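Local atomic coordinates of globin (Geobacter sulfurreducens, PDB entry 2W31), a protein that carries a bis-histidyl, six-coordinate heme in the globin domain of a probably membrane-bound globin-coupled sensor and probably binds oxygen. Residues Y11-T14 / D15-E19; S23-P26 / L27-N31; E127-Q130 / R131-A134. All coordinates share one frame; numbering follows the deposited sequence. Where two conformers were deposited one is given.

Contact 1: Y11-T14 / D15-E19; sequences YRFT and DEDAE
F13 swings its CG trans to the backbone N (chi1 -177°) and D17 folds its CG back beside its own N (chi1 -66°), setting the F13 ring along the first turn of helix 15-23 and the D17 carboxylate before the helix start. The backbone N of T14, the N-cap, donates to D17 OD2 at 2.9 Å, a nearly straight bond (167°) to the anti lone pair: the half of a capping box in which the N3 side chain accepts from the N-cap N-H. A water donates to D17 OD2 at 2.8 Å and lies 3.0 Å from T14 OG1. A helical bond from A18 N to T14 O measures 3.1 Å. D17 CB sits over one face of the F13 ring, 3.9 Å from its centroid. F13 CE2 approaches A18 CB at 4.2 Å, so the residue before the cap meets the one four places beyond the cap, as in a hydrophobic staple. Replacing F13 by an alanine would probably take the ring face from D17 CB and the apolar contact from A18 CB, leaving the loop freer to move. K137 NZ forms a salt bridge with D17 OD2 and a hydrogen bond with R12 O, where the preceding helix closes in a Schellman motif. The carboxylate lies between a lysine and a helix N-terminus, two neighbours likely to favour its ionised form.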
ATOM      1  N   TYR A  11      -0.258  -3.869  12.864  1.00 14.11           N
ATOM      2  CA  TYR A  11      -1.212  -3.153  12.010  1.00 13.10           C
ATOM      3  C   TYR A  11      -2.516  -2.785  12.719  1.00 14.63           C
ATOM      4  O   TYR A  11      -3.394  -2.204  12.106  1.00 15.26           O
ATOM      5  CB  TYR A  11      -1.554  -4.030  10.775  1.00 11.75           C
ATOM      6  CG  TYR A  11      -0.455  -4.070   9.728  1.00 10.76           C
ATOM      7  CD1 TYR A  11      -0.355  -3.052   8.771  1.00 10.96           C
ATOM      8  CD2 TYR A  11       0.475  -5.091   9.689  1.00 10.18           C
ATOM      9  CE1 TYR A  11       0.645  -3.056   7.788  1.00 10.55           C
ATOM     10  CE2 TYR A  11       1.475  -5.116   8.719  1.00 10.56           C
ATOM     11  CZ  TYR A  11       1.581  -4.079   7.797  1.00  9.01           C
ATOM     12  OH  TYR A  11       2.572  -4.129   6.811  1.00 12.00           O
ATOM     13  N   ARG A  12      -2.617  -3.130  14.010  1.00 14.31           N
ATOM     14  CA  ARG A  12      -3.862  -2.989  14.769  1.00 16.02           C
ATOM     15  C   ARG A  12      -5.058  -3.613  14.024  1.00 15.80           C
ATOM     16  O   ARG A  12      -6.138  -3.041  13.908  1.00 16.37           O
ATOM     17  CB  ARG A  12      -4.119  -1.523  15.138  1.00 16.63           C
ATOM     18  CG  ARG A  12      -3.021  -0.990  16.060  1.00 19.41           C
ATOM     19  CD  ARG A  12      -3.265   0.446  16.511  1.00 21.87           C
ATOM     20  NE  ARG A  12      -2.084   0.969  17.192  1.00 23.54           N
ATOM     21  CZ  ARG A  12      -1.978   2.224  17.601  1.00 23.42           C
ATOM     22  NH1 ARG A  12      -2.985   3.072  17.388  1.00 24.55           N
ATOM     23  NH2 ARG A  12      -0.863   2.621  18.210  1.00 22.58           N
ATOM     24  N   PHE A  13      -4.833  -4.813  13.512  1.00 15.41           N
ATOM     25  CA  PHE A  13      -5.881  -5.592  12.838  1.00 16.21           C
ATOM     26  C   PHE A  13      -6.528  -6.454  13.911  1.00 17.47           C
ATOM     27  O   PHE A  13      -5.858  -7.281  14.539  1.00 19.24           O
ATOM     28  CB  PHE A  13      -5.235  -6.453  11.763  1.00 16.15           C
ATOM     29  CG  PHE A  13      -6.243  -7.263  10.935  1.00 14.71           C
ATOM     30  CD1 PHE A  13      -6.644  -6.827   9.680  1.00 15.57           C
ATOM     31  CD2 PHE A  13      -6.777  -8.472  11.428  1.00 18.41           C
ATOM     32  CE1 PHE A  13      -7.552  -7.569   8.904  1.00 14.67           C
ATOM     33  CE2 PHE A  13      -7.701  -9.221  10.636  1.00 17.22           C
ATOM     34  CZ  PHE A  13      -8.079  -8.761   9.380  1.00 14.45           C
ATOM     35  N   THR A  14      -7.827  -6.285  14.093  1.00 17.83           N
ATOM     36  CA  THR A  14      -8.546  -7.004  15.165  1.00 19.39           C
ATOM     37  C   THR A  14      -9.701  -7.830  14.650  1.00 18.62           C
ATOM     38  O   THR A  14     -10.002  -7.811  13.453  1.00 18.14           O
ATOM     39  CB  THR A  14      -9.176  -6.027  16.135  1.00 20.27           C
ATOM     40  OG1 THR A  14     -10.177  -5.246  15.468  1.00 23.85           O
ATOM     41  CG2 THR A  14      -8.103  -5.107  16.744  1.00 21.11           C
ATOM     42  N   ASP A  15     -10.387  -8.536  15.569  1.00 19.32           N
ATOM     43  CA  ASP A  15     -11.569  -9.287  15.145  1.00 19.56           C
ATOM     44  C   ASP A  15     -12.630  -8.401  14.483  1.00 18.06           C
ATOM     45  O   ASP A  15     -13.342  -8.869  13.588  1.00 17.83           O
ATOM     46  CB  ASP A  15     -12.188 -10.038  16.316  1.00 21.86           C
ATOM     47  CG  ASP A  15     -11.251 -11.104  16.879  1.00 27.71           C
ATOM     48  OD1 ASP A  15     -10.580 -11.790  16.065  1.00 34.54           O
ATOM     49  OD2 ASP A  15     -11.192 -11.274  18.127  1.00 35.67           O
ATOM     50  N   GLU A  16     -12.720  -7.131  14.887  1.00 17.81           N
ATOM     51  CA  GLU A  16     -13.625  -6.223  14.201  1.00 17.89           C
ATOM     52  C   GLU A  16     -13.256  -6.065  12.724  1.00 16.46           C
ATOM     53  O   GLU A  16     -14.138  -6.024  11.881  1.00 15.74           O
ATOM     54  CB  GLU A  16     -13.680  -4.822  14.811  1.00 19.68           C
ATOM     55  CG  GLU A  16     -15.065  -4.178  14.534  1.00 25.81           C
ATOM     56  CD  GLU A  16     -15.125  -2.644  14.368  1.00 33.26           C
ATOM     57  OE1 GLU A  16     -14.195  -1.910  14.789  1.00 36.50           O
ATOM     58  OE2 GLU A  16     -16.147  -2.174  13.807  1.00 37.00           O
ATOM     59  N   ASP A  17     -11.960  -5.936  12.419  1.00 15.21           N
ATOM     60  CA  ASP A  17     -11.564  -5.848  11.024  1.00 13.79           C
ATOM     61  C   ASP A  17     -11.926  -7.145  10.278  1.00 13.33           C
ATOM     62  O   ASP A  17     -12.377  -7.112   9.151  1.00 13.61           O
ATOM     63  CB  ASP A  17     -10.072  -5.605  10.887  1.00 13.65           C
ATOM     64  CG  ASP A  17      -9.656  -4.261  11.433  1.00 16.07           C
ATOM     65  OD1 ASP A  17     -10.008  -3.241  10.821  1.00 18.56           O
ATOM     66  OD2 ASP A  17      -8.950  -4.234  12.458  1.00 19.07           O
ATOM     67  N   ALA A  18     -11.687  -8.294  10.904  1.00 13.30           N
ATOM     68  CA  ALA A  18     -12.030  -9.578  10.235  1.00 12.71           C
ATOM     69  C   ALA A  18     -13.525  -9.653   9.958  1.00 13.81           C
ATOM     70  O   ALA A  18     -13.933 -10.086   8.874  1.00 14.03           O
ATOM     71  CB  ALA A  18     -11.567 -10.792  11.062  1.00 13.63           C
ATOM     72  N   GLU A  19     -14.344  -9.226  10.936  1.00 13.73           N
ATOM     73  CA  GLU A  19     -15.812  -9.201  10.739  1.00 15.83           C
ATOM     74  C   GLU A  19     -16.225  -8.270   9.594  1.00 15.52           C
ATOM     75  O   GLU A  19     -17.088  -8.606   8.767  1.00 15.74           O
ATOM     76  CB  GLU A  19     -16.504  -8.834  12.056  1.00 17.08           C
ATOM     77  CG  GLU A  19     -16.434  -9.979  13.082  1.00 20.50           C
ATOM     78  CD  GLU A  19     -16.647  -9.551  14.538  1.00 28.49           C
ATOM     79  OE1 GLU A  19     -17.238  -8.474  14.785  1.00 31.63           O
ATOM     80  OE2 GLU A  19     -16.200 -10.307  15.447  1.00 33.67           O
TER
HETATM   81  O   HOH W   1      -9.709  -2.473  14.451  0.50 21.53           O

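Contact 2: S23-P26 / L27-N31; sequences SLFP and LAETN
P26 O is gripped twice by T30, by the backbone N at 2.9 Å and by OG1 at 3.0 Å, the two donors coming from opposite faces of the carbonyl plane. The hydroxyl stands 36° out of that plane rather than on a lone pair. With chi1 at -70°, OG1 of T30 lies beside its own backbone N, which places it on the side of the carbonyl four residues earlier; it also bonds a bound glycerol, probably from the crystallisation liquor. The neighbouring turns are regular: E29 N reaches F25 O at 2.8 Å and A28 N reaches L24 O at 3.0 Å, both almost straight along the acceptor's carbonyl bond. On the flank, F25 CE2 leans on the aliphatic part of E29, 3.8 Å from CB and 3.9 Å from CG. A bend at chi2 (-84°) carries the E29 carboxylate onward, where OE2 forms a salt bridge with K32. L27 N is served by a water at 3.1 Å, which in turn donates to S23 O and so ties the end of helix 15-23 to the start of the next. L24 and L27 both pack on F122, and A28 on F70 and F74. The whole is a short helix, 25-30, with proline in its first turn, where a missing N-H costs no helical bond; it joins helix 15-23 to helix 32-44 in the all-helical protoglobin fold.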
ATOM      1  N   SER A  23     -18.119  -9.133   6.078  1.00 15.35           N
ATOM      2  CA  SER A  23     -19.320  -8.421   5.641  1.00 15.91           C
ATOM      3  C   SER A  23     -19.204  -7.953   4.192  1.00 16.30           C
ATOM      4  O   SER A  23     -20.228  -7.729   3.530  1.00 18.62           O
ATOM      5  CB  SER A  23     -19.644  -7.245   6.579  1.00 17.28           C
ATOM      6  OG  SER A  23     -18.857  -6.121   6.249  1.00 19.12           O
ATOM      7  N   LEU A  24     -17.972  -7.784   3.702  1.00 15.41           N
ATOM      8  CA  LEU A  24     -17.740  -7.423   2.292  1.00 15.47           C
ATOM      9  C   LEU A  24     -17.669  -8.611   1.334  1.00 15.28           C
ATOM     10  O   LEU A  24     -17.594  -8.428   0.109  1.00 15.60           O
ATOM     11  CB  LEU A  24     -16.446  -6.575   2.174  1.00 15.11           C
ATOM     12  CG  LEU A  24     -16.499  -5.221   2.843  1.00 14.95           C
ATOM     13  CD1 LEU A  24     -15.054  -4.712   3.004  1.00 15.08           C
ATOM     14  CD2 LEU A  24     -17.314  -4.202   2.017  1.00 16.41           C
ATOM     15  N   PHE A  25     -17.762  -9.839   1.862  1.00 15.36           N
ATOM     16  CA  PHE A  25     -17.604 -11.008   1.012  1.00 15.72           C
ATOM     17  C   PHE A  25     -18.610 -11.007  -0.189  1.00 16.10           C
ATOM     18  O   PHE A  25     -18.207 -11.216  -1.356  1.00 16.14           O
ATOM     19  CB  PHE A  25     -17.652 -12.344   1.813  1.00 15.33           C
ATOM     20  CG  PHE A  25     -17.315 -13.516   0.963  1.00 14.40           C
ATOM     21  CD1 PHE A  25     -16.028 -14.051   0.983  1.00 14.13           C
ATOM     22  CD2 PHE A  25     -18.279 -14.065   0.086  1.00 14.08           C
ATOM     23  CE1 PHE A  25     -15.674 -15.102   0.126  1.00 13.11           C
ATOM     24  CE2 PHE A  25     -17.937 -15.116  -0.753  1.00 13.81           C
ATOM     25  CZ  PHE A  25     -16.629 -15.639  -0.733  1.00 13.19           C
ATOM     26  N   PRO A  26     -19.912 -10.745   0.092  1.00 16.41           N
ATOM     27  CA  PRO A  26     -20.856 -10.739  -1.045  1.00 17.17           C
ATOM     28  C   PRO A  26     -20.496  -9.754  -2.162  1.00 17.30           C
ATOM     29  O   PRO A  26     -20.587 -10.114  -3.335  1.00 17.50           O
ATOM     30  CB  PRO A  26     -22.210 -10.378  -0.378  1.00 18.23           C
ATOM     31  CG  PRO A  26     -22.085 -10.846   1.047  1.00 18.11           C
ATOM     32  CD  PRO A  26     -20.604 -10.544   1.383  1.00 16.54           C
ATOM     33  N   LEU A  27     -20.074  -8.545  -1.817  1.00 17.81           N
ATOM     34  CA  LEU A  27     -19.646  -7.597  -2.838  1.00 18.25           C
ATOM     35  C   LEU A  27     -18.408  -8.012  -3.594  1.00 17.64           C
ATOM     36  O   LEU A  27     -18.307  -7.841  -4.818  1.00 18.22           O
ATOM     37  CB  LEU A  27     -19.430  -6.226  -2.228  1.00 19.21           C
ATOM     38  CG  LEU A  27     -20.703  -5.400  -2.097  1.00 22.67           C
ATOM     39  CD1 LEU A  27     -20.440  -4.155  -1.276  1.00 23.48           C
ATOM     40  CD2 LEU A  27     -21.315  -5.056  -3.497  1.00 24.39           C
ATOM     41  N   ALA A  28     -17.443  -8.566  -2.865  1.00 17.23           N
ATOM     42  CA  ALA A  28     -16.227  -9.041  -3.517  1.00 17.75           C
ATOM     43  C   ALA A  28     -16.534 -10.167  -4.470  1.00 18.93           C
ATOM     44  O   ALA A  28     -16.041 -10.191  -5.603  1.00 18.97           O
ATOM     45  CB  ALA A  28     -15.184  -9.458  -2.488  1.00 18.51           C
ATOM     46  N   GLU A  29     -17.395 -11.089  -4.025  1.00 19.57           N
ATOM     47  CA  GLU A  29     -17.780 -12.204  -4.862  1.00 20.47           C
ATOM     48  C   GLU A  29     -18.549 -11.758  -6.106  1.00 19.75           C
ATOM     49  O   GLU A  29     -18.248 -12.200  -7.202  1.00 21.11           O
ATOM     50  CB  GLU A  29     -18.580 -13.206  -4.033  1.00 20.63           C
ATOM     51  CG  GLU A  29     -18.536 -14.590  -4.604  1.00 24.82           C
ATOM     52  CD  GLU A  29     -19.571 -14.798  -5.686  1.00 28.32           C
ATOM     53  OE1 GLU A  29     -20.577 -14.042  -5.731  1.00 29.41           O
ATOM     54  OE2 GLU A  29     -19.379 -15.720  -6.494  1.00 31.18           O
ATOM     55  N   THR A  30     -19.487 -10.836  -5.929  1.00 20.41           N
ATOM     56  CA  THR A  30     -20.251 -10.244  -7.046  1.00 21.67           C
ATOM     57  C   THR A  30     -19.334  -9.617  -8.105  1.00 21.20           C
ATOM     58  O   THR A  30     -19.600  -9.726  -9.336  1.00 23.36           O
ATOM     59  CB  THR A  30     -21.229  -9.185  -6.502  1.00 21.56           C
ATOM     60  OG1 THR A  30     -22.278  -9.839  -5.770  1.00 25.66           O
ATOM     61  CG2 THR A  30     -21.851  -8.320  -7.630  1.00 23.93           C
ATOM     62  N   ASN A  31     -18.259  -8.987  -7.617  1.00 20.63           N
ATOM     63  CA  ASN A  31     -17.317  -8.225  -8.443  1.00 20.60           C
ATOM     64  C   ASN A  31     -16.043  -8.960  -8.873  1.00 19.81           C
ATOM     65  O   ASN A  31     -15.152  -8.362  -9.489  1.00 19.93           O
ATOM     66  CB  ASN A  31     -16.932  -6.940  -7.710  1.00 20.22           C
ATOM     67  CG  ASN A  31     -18.039  -5.920  -7.734  1.00 21.89           C
ATOM     68  OD1 ASN A  31     -18.820  -5.811  -6.795  1.00 21.97           O
ATOM     69  ND2 ASN A  31     -18.125  -5.178  -8.830  1.00 23.83           N
TER
HETATM   70  O   HOH W   2     -20.767  -7.113   0.804  1.00 25.05           O

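Contact 3: E127-Q130 / R131-A134; sequences ERRQ and RREA
E127 O accepts two bonds from one residue, R131: the backbone N and the guanidinium NH1 both stand 3.1 Å from it, on opposite faces of the carbonyl plane. The backbone bond is an ordinary helical one, whereas NH1 comes in from the flank, with a C=O...N angle of 104°, and keeps the oxygen at the edge of its own guanidinium plane. The R131 chain runs extended to NE and then turns at chi4 (74°), directing NH1 back to the oxygen; R131 CD passes 3.4 Å from E127 O on the way. NH1 also rests 3.5 Å from E127 CB, while the E127 carboxylate itself is not in contact with it. Further along helix 125-151 the backbone bonds continue, E133 N meeting R129 O at 2.8 Å. The side chains of R129 and E133 lie alongside each other, E133 OE2 touching R129 CD at 3.7 Å through the aliphatic part; the guanidinium of R129 instead forms salt bridges with E126 and with D120 of the second subunit. R132 was deposited in two conformers, which makes its contacts less certain. In one of them, its NH2 approaches R129 CG at 3.6 Å and R129 NH1 at 4.5 Å, the two guanidinium planes almost perpendicular (86°), and NH1 bonds Q119 of the second subunit. R128 packs on R128 of that subunit, its NH1 bonded to F122 O. Toward helix 15-23, Q130 and R131 lie against L20. The arginines therefore divide their work: R131 spends NH1 on a carbonyl of its own helix, whereas R129 sends its charge to acids of both subunits, which probably offsets the crowding of positive charge along this dimer-facing side.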
ATOM      1  N   GLU A 127     -19.374   3.951   8.276  1.00 21.82           N
ATOM      2  CA  GLU A 127     -19.398   2.589   7.712  1.00 21.47           C
ATOM      3  C   GLU A 127     -18.290   2.496   6.661  1.00 20.44           C
ATOM      4  O   GLU A 127     -17.521   1.516   6.606  1.00 19.65           O
ATOM      5  CB  GLU A 127     -20.751   2.235   7.073  1.00 22.40           C
ATOM      6  CG  GLU A 127     -21.858   1.917   8.078  1.00 24.91           C
ATOM      7  CD  GLU A 127     -23.143   1.390   7.424  1.00 26.94           C
ATOM      8  OE1 GLU A 127     -23.203   1.226   6.183  1.00 26.42           O
ATOM      9  OE2 GLU A 127     -24.122   1.126   8.175  1.00 32.28           O
ATOM     10  N   ARG A 128     -18.215   3.519   5.818  1.00 19.18           N
ATOM     11  CA  ARG A 128     -17.220   3.567   4.743  1.00 18.48           C
ATOM     12  C   ARG A 128     -15.798   3.597   5.339  1.00 17.98           C
ATOM     13  O   ARG A 128     -14.910   2.838   4.890  1.00 16.73           O
ATOM     14  CB  ARG A 128     -17.515   4.814   3.873  1.00 20.23           C
ATOM     15  CG  ARG A 128     -16.817   4.829   2.581  1.00 23.50           C
ATOM     16  CD  ARG A 128     -17.426   5.808   1.589  1.00 28.12           C
ATOM     17  NE  ARG A 128     -17.320   7.185   2.048  1.00 33.94           N
ATOM     18  CZ  ARG A 128     -18.364   7.940   2.369  1.00 35.90           C
ATOM     19  NH1 ARG A 128     -19.587   7.435   2.300  1.00 38.73           N
ATOM     20  NH2 ARG A 128     -18.183   9.185   2.780  1.00 37.86           N
ATOM     21  N   ARG A 129     -15.586   4.441   6.361  1.00 16.80           N
ATOM     22  CA  ARG A 129     -14.255   4.572   6.954  1.00 15.42           C
ATOM     23  C   ARG A 129     -13.782   3.229   7.528  1.00 14.75           C
ATOM     24  O   ARG A 129     -12.654   2.765   7.277  1.00 14.58           O
ATOM     25  CB  ARG A 129     -14.219   5.640   8.043  1.00 15.71           C
ATOM     26  CG  ARG A 129     -12.775   5.998   8.456  1.00 16.94           C
ATOM     27  CD  ARG A 129     -12.696   6.895   9.719  1.00 19.01           C
ATOM     28  NE  ARG A 129     -13.695   7.981   9.691  1.00 21.59           N
ATOM     29  CZ  ARG A 129     -13.522   9.203   9.163  1.00 22.67           C
ATOM     30  NH1 ARG A 129     -12.353   9.590   8.617  1.00 21.44           N
ATOM     31  NH2 ARG A 129     -14.518  10.079   9.224  1.00 23.59           N
ATOM     32  N   GLN A 130     -14.668   2.576   8.270  1.00 14.97           N
ATOM     33  CA  GLN A 130     -14.319   1.312   8.902  1.00 15.18           C
ATOM     34  C   GLN A 130     -13.998   0.211   7.891  1.00 14.86           C
ATOM     35  O   GLN A 130     -13.023  -0.540   8.097  1.00 13.75           O
ATOM     36  CB  GLN A 130     -15.435   0.868   9.859  1.00 17.94           C
ATOM     37  CG  GLN A 130     -15.491   1.658  11.166  1.00 21.10           C
ATOM     38  CD  GLN A 130     -16.586   1.111  12.101  1.00 28.07           C
ATOM     39  OE1 GLN A 130     -17.106   0.018  11.882  1.00 30.75           O
ATOM     40  NE2 GLN A 130     -16.939   1.883  13.150  1.00 31.05           N
ATOM     41  N   ARG A 131     -14.774   0.127   6.812  1.00 13.85           N
ATOM     42  CA  ARG A 131     -14.534  -0.875   5.753  1.00 13.79           C
ATOM     43  C   ARG A 131     -13.255  -0.568   4.966  1.00 12.30           C
ATOM     44  O   ARG A 131     -12.456  -1.484   4.702  1.00 13.42           O
ATOM     45  CB  ARG A 131     -15.751  -1.004   4.830  1.00 14.39           C
ATOM     46  CG  ARG A 131     -16.897  -1.747   5.532  1.00 15.34           C
ATOM     47  CD  ARG A 131     -18.288  -1.411   4.983  1.00 17.05           C
ATOM     48  NE  ARG A 131     -19.307  -2.156   5.734  1.00 19.49           N
ATOM     49  CZ  ARG A 131     -19.706  -1.873   6.971  1.00 20.33           C
ATOM     50  NH1 ARG A 131     -19.203  -0.836   7.632  1.00 20.59           N
ATOM     51  NH2 ARG A 131     -20.618  -2.657   7.570  1.00 22.27           N
ATOM     52  N   ARG A 132     -13.024   0.719   4.659  1.00 12.53           N
ATOM     53  CA  ARG A 132     -11.784   1.101   3.995  0.50 12.02           C
ATOM     54  C   ARG A 132     -10.590   0.759   4.890  1.00 11.20           C
ATOM     55  O   ARG A 132      -9.561   0.241   4.386  1.00 11.68           O
ATOM     56  CB  ARG A 132     -11.787   2.595   3.636  0.50 12.74           C
ATOM     57  CG  ARG A 132     -10.652   3.000   2.690  0.50 13.01           C
ATOM     58  CD  ARG A 132     -10.610   4.495   2.434  0.50 14.65           C
ATOM     59  NE  ARG A 132     -10.473   5.273   3.673  0.50 12.64           N
ATOM     60  CZ  ARG A 132     -11.385   6.125   4.145  0.50 14.44           C
ATOM     61  NH1 ARG A 132     -12.514   6.340   3.493  0.50 13.39           N
ATOM     62  NH2 ARG A 132     -11.159   6.772   5.281  0.50 13.87           N
ATOM     63  N   GLU A 133     -10.683   1.074   6.199  1.00 11.65           N
ATOM     64  CA  GLU A 133      -9.541   0.786   7.068  1.00 11.97           C
ATOM     65  C   GLU A 133      -9.215  -0.721   7.124  1.00 11.26           C
ATOM     66  O   GLU A 133      -8.048  -1.100   7.088  1.00 10.81           O
ATOM     67  CB  GLU A 133      -9.754   1.342   8.487  1.00 13.24           C
ATOM     68  CG  GLU A 133      -9.656   2.905   8.568  1.00 15.70           C
ATOM     69  CD  GLU A 133     -10.115   3.492   9.901  1.00 20.45           C
ATOM     70  OE1 GLU A 133     -10.866   2.819  10.634  1.00 25.55           O
ATOM     71  OE2 GLU A 133      -9.794   4.667  10.169  1.00 25.54           O
ATOM     72  N   ALA A 134     -10.251  -1.581   7.165  1.00 10.85           N
ATOM     73  CA  ALA A 134     -10.035  -3.032   7.223  1.00 10.73           C
ATOM     74  C   ALA A 134      -9.362  -3.516   5.916  1.00 10.92           C
ATOM     75  O   ALA A 134      -8.442  -4.348   5.947  1.00 11.20           O
ATOM     76  CB  ALA A 134     -11.385  -3.771   7.428  1.00 12.14           C
TER

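Contacts 1 and 2 follow each other along the chain, at the two ends of helix 15-23, with centres 18 Å apart and no direct touch beyond their adjoining sequence. Contact 3, on helix 125-151, meets both. Its centre lies 11 Å from that of contact 1, where D17 OD1 comes 3.6 Å from A134 CA, and 15 Å from that of contact 2, where L24 CD2 approaches R131 CD at 4.2 Å. Contacts 1 and 3 also touch the second subunit; contact 2 does not. All three are away from the heme iron ligands H66 and H93; in contact 2 the side chain of A28 remains about 14 Å from the heme.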